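Local atomic coordinates of 2,3-dihydroxybenzoate-AMP ligase (Mycobacterium smegmatis, PDB entry 5KEI), a protein that belongs to the ANL superfamily of AMP-binding enzymes, with a large AMP-binding region followed by a smaller C-terminal domain. Residues Ser49-Ala54 with His71-Leu76. Numbering follows the deposited sequence.
Sequences SVLRTA and HTYAEL
Ala-54 sets its methyl against CD1 and CE1 of the Tyr-73 ring, CB lying 3.5 Å from CD1 and 3.6 Å from CE1. Leu-51, one turn back, meets the same ring at its edge, near the ring plane, with CD1 4.2 Å from Tyr-73 CD1. Its CG stands anti to the backbone N (chi1 169°), which carries the isobutyl end across to the other helix. There CD1 rests 3.9 Å from Leu-76 CG while CD2 reaches the Leu-76 carbonyl, the two leucine side chains crossing at a slant. These four residues are all buried; Met-270 of helix 265-271 packs on both Leu-51 and Tyr-73, and the tyrosine hydroxyl is bonded to Ala-274 O.

The outward side is looser. Thr-53 is exposed and turns its hydroxyl back on its own helix, where OG1 hydrogen-bonds Ser-49 O at 3.0 Å. Where strand 70-72, outermost in a mixed sheet, runs directly into helix 73-88, Thr-72 as N-cap and Glu-75 form a capping box: Glu-75 N donates to Thr-72 OG1, and Thr-72 N returns a 3.2 Å bond to Glu-75 OE1, met from above the carboxylate plane. Arg-52 forms salt bridges with Asp-77 and Asp-81, further along helix 73-88. Between the two segments themselves, then, adhesion is van der Waals packing without a polar bond, and Arg-52 adds an ionic tie between the same two helices.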
ATOM      1  N   SER A  49      15.576  -5.995  11.976  1.00 30.53           N
ATOM      2  CA  SER A  49      15.811  -6.582  13.296  1.00 32.46           C
ATOM      3  C   SER A  49      14.694  -7.539  13.665  1.00 38.50           C
ATOM      4  O   SER A  49      14.849  -8.355  14.589  1.00 39.60           O
ATOM      5  CB  SER A  49      15.931  -5.507  14.379  1.00 31.82           C
ATOM      6  OG  SER A  49      14.644  -5.026  14.735  1.00 33.52           O
ATOM      7  N   VAL A  50      13.567  -7.436  12.960  1.00 33.56           N
ATOM      8  CA  VAL A  50      12.490  -8.387  13.156  1.00 28.64           C
ATOM      9  C   VAL A  50      13.021  -9.799  12.882  1.00 31.95           C
ATOM     10  O   VAL A  50      12.741 -10.714  13.652  1.00 34.23           O
ATOM     11  CB  VAL A  50      11.264  -8.078  12.265  1.00 33.63           C
ATOM     12  CG1 VAL A  50      10.213  -9.208  12.355  1.00 29.03           C
ATOM     13  CG2 VAL A  50      10.647  -6.750  12.661  1.00 27.41           C
ATOM     14  N   LEU A  51      13.816  -9.972  11.824  1.00 31.10           N
ATOM     15  CA  LEU A  51      14.378 -11.291  11.507  1.00 32.85           C
ATOM     16  C   LEU A  51      15.476 -11.665  12.489  1.00 36.34           C
ATOM     17  O   LEU A  51      15.549 -12.809  12.950  1.00 34.11           O
ATOM     18  CB  LEU A  51      14.937 -11.330  10.084  1.00 30.91           C
ATOM     19  CG  LEU A  51      15.800 -12.536   9.669  1.00 32.20           C
ATOM     20  CD1 LEU A  51      15.126 -13.892   9.928  1.00 29.34           C
ATOM     21  CD2 LEU A  51      16.184 -12.411   8.199  1.00 31.05           C
ATOM     22  N   ARG A  52      16.314 -10.680  12.797  1.00 31.98           N
ATOM     23  CA  ARG A  52      17.445 -10.846  13.693  1.00 36.93           C
ATOM     24  C   ARG A  52      16.977 -11.323  15.056  1.00 36.71           C
ATOM     25  O   ARG A  52      17.491 -12.309  15.587  1.00 35.02           O
ATOM     26  CB  ARG A  52      18.225  -9.529  13.829  1.00 35.82           C
ATOM     27  CG  ARG A  52      19.553  -9.653  14.576  1.00 33.93           C
ATOM     28  CD  ARG A  52      20.557 -10.416  13.756  1.00 36.10           C
ATOM     29  NE  ARG A  52      21.079  -9.611  12.655  1.00 34.84           N
ATOM     30  CZ  ARG A  52      21.719 -10.110  11.603  1.00 36.71           C
ATOM     31  NH1 ARG A  52      21.889 -11.421  11.492  1.00 36.88           N
ATOM     32  NH2 ARG A  52      22.177  -9.302  10.653  1.00 39.44           N
ATOM     33  N   THR A  53      15.996 -10.626  15.615  1.00 33.38           N
ATOM     34  CA  THR A  53      15.496 -10.970  16.942  1.00 37.58           C
ATOM     35  C   THR A  53      14.804 -12.327  16.928  1.00 37.88           C
ATOM     36  O   THR A  53      15.012 -13.140  17.826  1.00 36.92           O
ATOM     37  CB  THR A  53      14.546  -9.898  17.470  1.00 40.18           C
ATOM     38  OG1 THR A  53      15.263  -8.662  17.587  1.00 37.96           O
ATOM     39  CG2 THR A  53      13.972 -10.294  18.838  1.00 34.98           C
ATOM     40  N   ALA A  54      14.007 -12.574  15.890  1.00 34.39           N
ATOM     41  CA  ALA A  54      13.382 -13.872  15.679  1.00 33.66           C
ATOM     42  C   ALA A  54      14.412 -15.001  15.551  1.00 34.39           C
ATOM     43  O   ALA A  54      14.214 -16.099  16.054  1.00 34.69           O
ATOM     44  CB  ALA A  54      12.492 -13.823  14.436  1.00 34.44           C
ATOM     45  N   HIS A  71      13.024 -22.740   5.105  1.00 43.41           N
ATOM     46  CA  HIS A  71      14.141 -22.221   5.878  1.00 36.31           C
ATOM     47  C   HIS A  71      13.747 -21.981   7.335  1.00 40.69           C
ATOM     48  O   HIS A  71      12.701 -21.404   7.621  1.00 41.40           O
ATOM     49  CB  HIS A  71      14.651 -20.918   5.255  1.00 40.06           C
ATOM     50  CG  HIS A  71      14.947 -21.004   3.801  1.00 43.06           C
ATOM     51  ND1 HIS A  71      15.736 -22.019   3.243  1.00 46.50           N
ATOM     52  CD2 HIS A  71      14.587 -20.236   2.748  1.00 38.67           C
ATOM     53  CE1 HIS A  71      15.824 -21.853   1.956  1.00 37.11           C
ATOM     54  NE2 HIS A  71      15.137 -20.758   1.613  1.00 37.38           N
ATOM     55  N   THR A  72      14.587 -22.430   8.259  1.00 41.92           N
ATOM     56  CA  THR A  72      14.443 -22.066   9.659  1.00 37.08           C
ATOM     57  C   THR A  72      14.849 -20.603   9.829  1.00 39.54           C
ATOM     58  O   THR A  72      15.461 -20.018   8.926  1.00 38.28           O
ATOM     59  CB  THR A  72      15.315 -22.942  10.566  1.00 44.29           C
ATOM     60  OG1 THR A  72      16.693 -22.699  10.259  1.00 43.30           O
ATOM     61  CG2 THR A  72      15.010 -24.417  10.346  1.00 39.57           C
ATOM     62  N   TYR A  73      14.524 -20.019  10.981  1.00 39.08           N
ATOM     63  CA  TYR A  73      14.870 -18.628  11.261  1.00 36.42           C
ATOM     64  C   TYR A  73      16.375 -18.397  11.266  1.00 38.67           C
ATOM     65  O   TYR A  73      16.838 -17.332  10.860  1.00 37.89           O
ATOM     66  CB  TYR A  73      14.270 -18.174  12.597  1.00 37.31           C
ATOM     67  CG  TYR A  73      12.831 -17.717  12.491  1.00 41.53           C
ATOM     68  CD1 TYR A  73      12.514 -16.428  12.060  1.00 40.70           C
ATOM     69  CD2 TYR A  73      11.780 -18.583  12.809  1.00 42.40           C
ATOM     70  CE1 TYR A  73      11.182 -16.012  11.951  1.00 33.37           C
ATOM     71  CE2 TYR A  73      10.453 -18.178  12.711  1.00 39.09           C
ATOM     72  CZ  TYR A  73      10.162 -16.892  12.281  1.00 35.02           C
ATOM     73  OH  TYR A  73       8.849 -16.504  12.189  1.00 31.90           O
ATOM     74  N   ALA A  74      17.137 -19.394  11.716  1.00 40.81           N
ATOM     75  CA  ALA A  74      18.596 -19.292  11.724  1.00 38.51           C
ATOM     76  C   ALA A  74      19.158 -19.342  10.304  1.00 38.40           C
ATOM     77  O   ALA A  74      20.049 -18.565   9.940  1.00 38.43           O
ATOM     78  CB  ALA A  74      19.211 -20.394  12.580  1.00 39.44           C
ATOM     79  N   GLU A  75      18.622 -20.252   9.504  1.00 40.58           N
ATOM     80  CA  GLU A  75      18.996 -20.369   8.099  1.00 41.09           C
ATOM     81  C   GLU A  75      18.616 -19.135   7.285  1.00 38.79           C
ATOM     82  O   GLU A  75      19.379 -18.716   6.422  1.00 39.30           O
ATOM     83  CB  GLU A  75      18.354 -21.623   7.498  1.00 42.13           C
ATOM     84  CG  GLU A  75      18.924 -22.897   8.103  1.00 49.26           C
ATOM     85  CD  GLU A  75      18.105 -24.141   7.815  1.00 54.72           C
ATOM     86  OE1 GLU A  75      17.079 -24.044   7.106  1.00 50.29           O
ATOM     87  OE2 GLU A  75      18.494 -25.223   8.319  1.00 59.72           O
ATOM     88  N   LEU A  76      17.444 -18.558   7.559  1.00 39.21           N
ATOM     89  CA  LEU A  76      16.983 -17.369   6.826  1.00 38.41           C
ATOM     90  C   LEU A  76      17.819 -16.135   7.195  1.00 38.43           C
ATOM     91  O   LEU A  76      18.135 -15.301   6.339  1.00 36.70           O
ATOM     92  CB  LEU A  76      15.487 -17.113   7.095  1.00 33.83           C
ATOM     93  CG  LEU A  76      14.854 -15.844   6.511  1.00 34.56           C
ATOM     94  CD1 LEU A  76      15.086 -15.731   5.008  1.00 31.81           C
ATOM     95  CD2 LEU A  76      13.358 -15.786   6.828  1.00 27.56           C
TER